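Local coordinates for probable sugar ABC transporter, sugar-binding protein (Streptococcus pneumoniae, PDB 2W7Y) that binds the blood group A-trisaccharide and probably delivers such glycans to an ABC transporter for uptake, at residues A[149-161]-A[338-350]. Numbering follows the deposited sequence.
Sequences IYTVHEQLFTMGL and QKVIFEKVGANPS. With GAL (beta-D-galactopyranose), chain C; A2G (2-acetamido-2-deoxy-alpha-D-galactopyranose), chain B.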
loop_
_atom_site.group_PDB
_atom_site.type_symbol
_atom_site.label_atom_id
_atom_site.label_comp_id
_atom_site.label_asym_id
_atom_site.label_seq_id
_atom_site.Cartn_x
_atom_site.Cartn_y
_atom_site.Cartn_z
ATOM N N ILE A 149 -0.236 -19.239 4.036
ATOM C CA ILE A 149 0.368 -17.929 3.756
ATOM C C ILE A 149 1.255 -17.988 2.510
ATOM O O ILE A 149 2.282 -18.667 2.491
ATOM C CB ILE A 149 1.176 -17.374 4.960
ATOM C CG1 ILE A 149 0.321 -17.364 6.233
ATOM C CG2 ILE A 149 1.710 -15.975 4.643
ATOM C CD1 ILE A 149 1.076 -17.009 7.499
ATOM N N TYR A 150 0.860 -17.256 1.475
ATOM C CA TYR A 150 1.569 -17.290 0.202
ATOM C C TYR A 150 2.568 -16.142 0.027
ATOM O O TYR A 150 3.427 -16.189 -0.859
ATOM C CB TYR A 150 0.568 -17.308 -0.954
ATOM C CG TYR A 150 -0.360 -18.506 -0.947
ATOM C CD1 TYR A 150 0.110 -19.782 -1.268
ATOM C CD2 TYR A 150 -1.710 -18.362 -0.624
ATOM C CE1 TYR A 150 -0.739 -20.880 -1.266
ATOM C CE2 TYR A 150 -2.569 -19.456 -0.619
ATOM C CZ TYR A 150 -2.079 -20.707 -0.941
ATOM O OH TYR A 150 -2.935 -21.786 -0.937
ATOM N N THR A 151 2.453 -15.119 0.869
ATOM C CA THR A 151 3.285 -13.923 0.743
ATOM C C THR A 151 3.510 -13.215 2.084
ATOM O O THR A 151 2.620 -13.177 2.941
ATOM C CB THR A 151 2.717 -12.935 -0.322
ATOM O OG1 THR A 151 3.670 -11.900 -0.581
ATOM C CG2 THR A 151 1.404 -12.313 0.131
ATOM N N VAL A 152 4.717 -12.680 2.263
ATOM C CA VAL A 152 5.063 -11.915 3.462
ATOM C C VAL A 152 5.738 -10.599 3.086
ATOM O O VAL A 152 6.826 -10.589 2.511
ATOM C CB VAL A 152 5.963 -12.717 4.446
ATOM C CG1 VAL A 152 6.414 -11.838 5.612
ATOM C CG2 VAL A 152 5.244 -13.955 4.969
ATOM N N HIS A 153 5.079 -9.493 3.418
ATOM C CA HIS A 153 5.604 -8.160 3.162
ATOM C C HIS A 153 6.432 -7.702 4.366
ATOM O O HIS A 153 5.900 -7.543 5.469
ATOM C CB HIS A 153 4.437 -7.205 2.880
ATOM C CG HIS A 153 4.811 -5.973 2.112
ATOM N ND1 HIS A 153 3.954 -4.899 1.976
ATOM C CD2 HIS A 153 5.942 -5.635 1.448
ATOM C CE1 HIS A 153 4.539 -3.958 1.255
ATOM N NE2 HIS A 153 5.747 -4.378 0.926
ATOM N N GLU A 154 7.737 -7.517 4.159
ATOM C CA GLU A 154 8.644 -7.035 5.214
ATOM C C GLU A 154 8.365 -5.602 5.674
ATOM O O GLU A 154 8.790 -5.199 6.757
ATOM C CB GLU A 154 10.124 -7.191 4.820
ATOM C CG GLU A 154 10.387 -7.531 3.367
ATOM C CD GLU A 154 10.775 -6.355 2.492
ATOM O OE1 GLU A 154 10.507 -5.183 2.833
ATOM O OE2 GLU A 154 11.358 -6.625 1.422
ATOM N N GLN A 155 7.667 -4.841 4.837
ATOM C CA GLN A 155 7.203 -3.505 5.182
ATOM C C GLN A 155 5.686 -3.526 5.181
ATOM O O GLN A 155 5.076 -3.911 4.189
ATOM C CB GLN A 155 7.664 -2.502 4.137
ATOM C CG GLN A 155 9.144 -2.259 4.085
ATOM C CD GLN A 155 9.562 -1.580 2.802
ATOM O OE1 GLN A 155 10.343 -2.130 2.039
ATOM N NE2 GLN A 155 9.037 -0.382 2.551
ATOM N N LEU A 156 5.080 -3.108 6.285
ATOM C CA LEU A 156 3.629 -3.105 6.403
ATOM C C LEU A 156 2.968 -1.999 5.584
ATOM O O LEU A 156 3.487 -0.889 5.487
ATOM C CB LEU A 156 3.224 -2.997 7.874
ATOM C CG LEU A 156 2.839 -4.259 8.653
ATOM C CD1 LEU A 156 3.399 -5.560 8.068
ATOM C CD2 LEU A 156 3.227 -4.098 10.110
ATOM N N PHE A 157 1.815 -2.320 5.003
ATOM C CA PHE A 157 1.032 -1.361 4.236
ATOM C C PHE A 157 0.221 -0.477 5.186
ATOM O O PHE A 157 -1.015 -0.459 5.159
ATOM C CB PHE A 157 0.127 -2.074 3.225
ATOM C CG PHE A 157 0.010 -1.353 1.912
ATOM C CD1 PHE A 157 0.883 -1.644 0.868
ATOM C CD2 PHE A 157 -0.952 -0.366 1.725
ATOM C CE1 PHE A 157 0.792 -0.973 -0.347
ATOM C CE2 PHE A 157 -1.048 0.305 0.513
ATOM C CZ PHE A 157 -0.175 0.007 -0.523
ATOM N N THR A 158 0.950 0.252 6.027
ATOM C CA THR A 158 0.380 1.127 7.038
ATOM C C THR A 158 0.167 2.489 6.396
ATOM O O THR A 158 1.127 3.168 6.030
ATOM C CB THR A 158 1.325 1.222 8.261
ATOM O OG1 THR A 158 1.629 -0.100 8.719
ATOM C CG2 THR A 158 0.699 2.031 9.406
HETATM N N MSE A 159 -1.097 2.876 6.248
HETATM C CA MSE A 159 -1.433 4.056 5.455
HETATM C C MSE A 159 -2.504 4.989 6.038
HETATM O O MSE A 159 -3.672 4.612 6.178
HETATM C CB MSE A 159 -1.808 3.629 4.033
HETATM C CG MSE A 159 -2.488 4.704 3.214
HETATM SE SE MSE A 159 -2.442 4.306 1.321
HETATM C CE MSE A 159 -3.152 2.507 1.348
ATOM N N GLY A 160 -2.083 6.207 6.368
ATOM C CA GLY A 160 -2.999 7.319 6.590
ATOM C C GLY A 160 -2.939 8.228 5.376
ATOM O O GLY A 160 -3.014 7.764 4.236
ATOM N N LEU A 161 -2.799 9.527 5.609
ATOM C CA LEU A 161 -2.615 10.465 4.507
ATOM C C LEU A 161 -1.671 11.606 4.912
ATOM O O LEU A 161 -1.219 11.662 6.063
ATOM C CB LEU A 161 -3.980 10.948 3.959
ATOM C CG LEU A 161 -4.852 12.133 4.428
ATOM C CD1 LEU A 161 -6.334 11.786 4.276
ATOM C CD2 LEU A 161 -4.592 12.610 5.833
ATOM N N GLN A 338 15.104 -5.567 10.118
ATOM C CA GLN A 338 13.909 -4.764 10.389
ATOM C C GLN A 338 14.203 -3.434 11.068
ATOM O O GLN A 338 13.466 -2.468 10.875
ATOM C CB GLN A 338 12.870 -5.561 11.180
ATOM C CG GLN A 338 11.574 -5.838 10.408
ATOM C CD GLN A 338 11.807 -6.607 9.136
ATOM O OE1 GLN A 338 11.071 -6.463 8.156
ATOM N NE2 GLN A 338 12.851 -7.423 9.135
ATOM N N LYS A 339 15.277 -3.387 11.852
ATOM C CA LYS A 339 15.762 -2.131 12.423
ATOM C C LYS A 339 16.225 -1.192 11.310
ATOM O O LYS A 339 15.997 0.014 11.371
ATOM C CB LYS A 339 16.895 -2.386 13.420
ATOM C CG LYS A 339 17.320 -1.148 14.202
ATOM C CD LYS A 339 18.360 -1.466 15.249
ATOM C CE LYS A 339 18.663 -0.234 16.090
ATOM N NZ LYS A 339 19.534 -0.563 17.250
ATOM N N VAL A 340 16.865 -1.760 10.291
ATOM C CA VAL A 340 17.250 -1.012 9.092
ATOM C C VAL A 340 16.006 -0.595 8.305
ATOM O O VAL A 340 15.949 0.518 7.783
ATOM C CB VAL A 340 18.228 -1.819 8.193
ATOM C CG1 VAL A 340 18.589 -1.036 6.936
ATOM C CG2 VAL A 340 19.489 -2.188 8.971
ATOM N N ILE A 341 15.013 -1.485 8.241
ATOM C CA ILE A 341 13.728 -1.188 7.597
ATOM C C ILE A 341 13.054 0.041 8.216
ATOM O O ILE A 341 12.478 0.843 7.499
ATOM C CB ILE A 341 12.749 -2.414 7.594
ATOM C CG1 ILE A 341 13.301 -3.587 6.757
ATOM C CG2 ILE A 341 11.350 -2.008 7.124
ATOM C CD1 ILE A 341 13.428 -3.337 5.247
ATOM N N PHE A 342 13.142 0.195 9.535
ATOM C CA PHE A 342 12.584 1.376 10.201
ATOM C C PHE A 342 13.479 2.621 10.130
ATOM O O PHE A 342 12.999 3.706 9.815
ATOM C CB PHE A 342 12.195 1.069 11.656
ATOM C CG PHE A 342 11.558 2.232 12.368
ATOM C CD1 PHE A 342 10.286 2.670 12.016
ATOM C CD2 PHE A 342 12.237 2.901 13.381
ATOM C CE1 PHE A 342 9.703 3.752 12.661
ATOM C CE2 PHE A 342 11.658 3.981 14.033
ATOM C CZ PHE A 342 10.391 4.409 13.672
ATOM N N GLU A 343 14.772 2.458 10.415
ATOM C CA GLU A 343 15.691 3.595 10.585
ATOM C C GLU A 343 16.272 4.176 9.288
ATOM O O GLU A 343 16.370 5.395 9.151
ATOM C CB GLU A 343 16.832 3.233 11.542
ATOM C CG GLU A 343 16.404 2.982 12.982
ATOM C CD GLU A 343 17.582 2.852 13.932
ATOM O OE1 GLU A 343 17.458 3.295 15.094
ATOM O OE2 GLU A 343 18.636 2.314 13.524
ATOM N N LYS A 344 16.684 3.309 8.364
ATOM C CA LYS A 344 17.279 3.739 7.095
ATOM C C LYS A 344 16.226 3.843 5.997
ATOM O O LYS A 344 16.100 4.876 5.335
ATOM C CB LYS A 344 18.404 2.792 6.669
ATOM C CG LYS A 344 19.798 3.246 7.067
ATOM C CD LYS A 344 20.085 3.002 8.538
ATOM C CE LYS A 344 21.336 3.743 8.984
ATOM N NZ LYS A 344 21.178 5.224 8.876
ATOM N N VAL A 345 15.495 2.752 5.798
ATOM C CA VAL A 345 14.283 2.763 5.000
ATOM C C VAL A 345 13.259 3.412 5.916
ATOM O O VAL A 345 13.133 3.026 7.074
ATOM C CB VAL A 345 13.833 1.321 4.650
ATOM C CG1 VAL A 345 12.583 1.332 3.780
ATOM C CG2 VAL A 345 14.974 0.537 3.994
ATOM N N GLY A 346 12.547 4.418 5.441
ATOM C CA GLY A 346 11.598 5.081 6.334
ATOM C C GLY A 346 10.247 4.402 6.297
ATOM O O GLY A 346 9.257 5.030 5.954
ATOM N N ALA A 347 10.210 3.116 6.644
ATOM C CA ALA A 347 8.983 2.324 6.561
ATOM C C ALA A 347 8.619 1.628 7.873
ATOM O O ALA A 347 9.430 1.565 8.798
ATOM C CB ALA A 347 9.091 1.317 5.432
ATOM N N ASN A 348 7.384 1.130 7.945
ATOM C CA ASN A 348 6.890 0.387 9.101
ATOM C C ASN A 348 7.275 -1.097 9.002
ATOM O O ASN A 348 6.808 -1.804 8.107
ATOM C CB ASN A 348 5.370 0.552 9.244
ATOM C CG ASN A 348 4.827 -0.025 10.554
ATOM O OD1 ASN A 348 5.522 -0.080 11.568
ATOM N ND2 ASN A 348 3.569 -0.439 10.534
ATOM N N PRO A 349 8.130 -1.568 9.929
ATOM C CA PRO A 349 8.603 -2.950 9.918
ATOM C C PRO A 349 7.492 -3.950 10.245
ATOM O O PRO A 349 6.590 -3.640 11.030
ATOM C CB PRO A 349 9.667 -2.960 11.019
ATOM C CG PRO A 349 9.272 -1.868 11.939
ATOM C CD PRO A 349 8.691 -0.805 11.061
ATOM N N SER A 350 7.558 -5.131 9.637
ATOM C CA SER A 350 6.608 -6.203 9.931
ATOM C C SER A 350 6.935 -6.858 11.269
ATOM O O SER A 350 6.051 -7.388 11.946
ATOM C CB SER A 350 6.598 -7.253 8.814
ATOM O OG SER A 350 7.817 -7.973 8.756
HETATM C C1 GAL C . 7.380 0.434 -1.078
HETATM C C2 GAL C . 6.311 0.436 -2.172
HETATM C C3 GAL C . 4.975 0.945 -1.623
HETATM C C4 GAL C . 4.599 0.260 -0.304
HETATM C C5 GAL C . 5.777 0.379 0.673
HETATM C C6 GAL C . 5.525 -0.261 2.040
HETATM O O1 GAL C . 8.499 -0.290 -1.537
HETATM O O2 GAL C . 6.761 1.269 -3.221
HETATM O O3 GAL C . 3.963 0.774 -2.590
HETATM O O4 GAL C . 4.270 -1.085 -0.563
HETATM O O5 GAL C . 6.929 -0.206 0.097
HETATM O O6 GAL C . 6.395 0.326 2.990
HETATM O O5 A2G B . 3.138 3.012 -2.656
HETATM C C1 A2G B . 2.909 1.579 -2.721
HETATM C C2 A2G B . 1.952 1.312 -3.872
HETATM N N2 A2G B . 1.699 -0.120 -4.032
HETATM C C3 A2G B . 2.568 1.827 -5.180
HETATM O O3 A2G B . 1.724 1.499 -6.286
HETATM C C4 A2G B . 2.828 3.332 -5.095
HETATM O O4 A2G B . 1.589 4.041 -4.965
HETATM C C5 A2G B . 3.718 3.608 -3.877
HETATM C C6 A2G B . 3.955 5.103 -3.671
HETATM O O6 A2G B . 4.685 5.283 -2.456
HETATM C C7 A2G B . 0.469 -0.619 -4.062
HETATM O O7 A2G B . -0.560 0.045 -3.931
HETATM C C8 A2G B . 0.412 -2.130 -4.262
HETATM O O HOH W 1 5.613 0.870 5.608
#
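Leu156 N donates to Asn348 O at 2.8 Å and Ser350 N to Glu154 O at 3.1 Å, two backbone bonds that flank Gln155 and Pro349, the non-hydrogen-bonded pair of a single antiparallel beta bridge. In this extracellular solute-binding protein, a sugar-binding component of an ABC transporter, the bridge joins the chain leading into strand 157-164 to the chain following helix 335-343, beside the glycan pocket. Two residues beyond Leu156, Thr158 OG1 accepts from the Asn348 side chain: with CG anti to the backbone N (chi1 -171°), ND2 reaches it at 2.7 Å, and OG1 lies in the amide plane. A water donates to Leu156 O, accepts from Asn348 N and also bonds O6 of the galactose, tying both segments to the sugar. Gln155 NE2 comes 3.3 Å from Ala347 CB, and its chain crosses Ile341 at about a right angle, CG 3.8 Å from CG2; its OE1 has a weak bond with Tyr46. Ser350 OG is bonded to Asn135 O, and His153 O accepts from Asn139 ND2. His153, whose ND1 is bonded to Ser307 O, meets galactose O4 at its ring edge through CE1. Galactose O6 also takes a weak hydrogen bond from Gln155 NE2, 2.8 Å long but bent to 128° at the hydrogen.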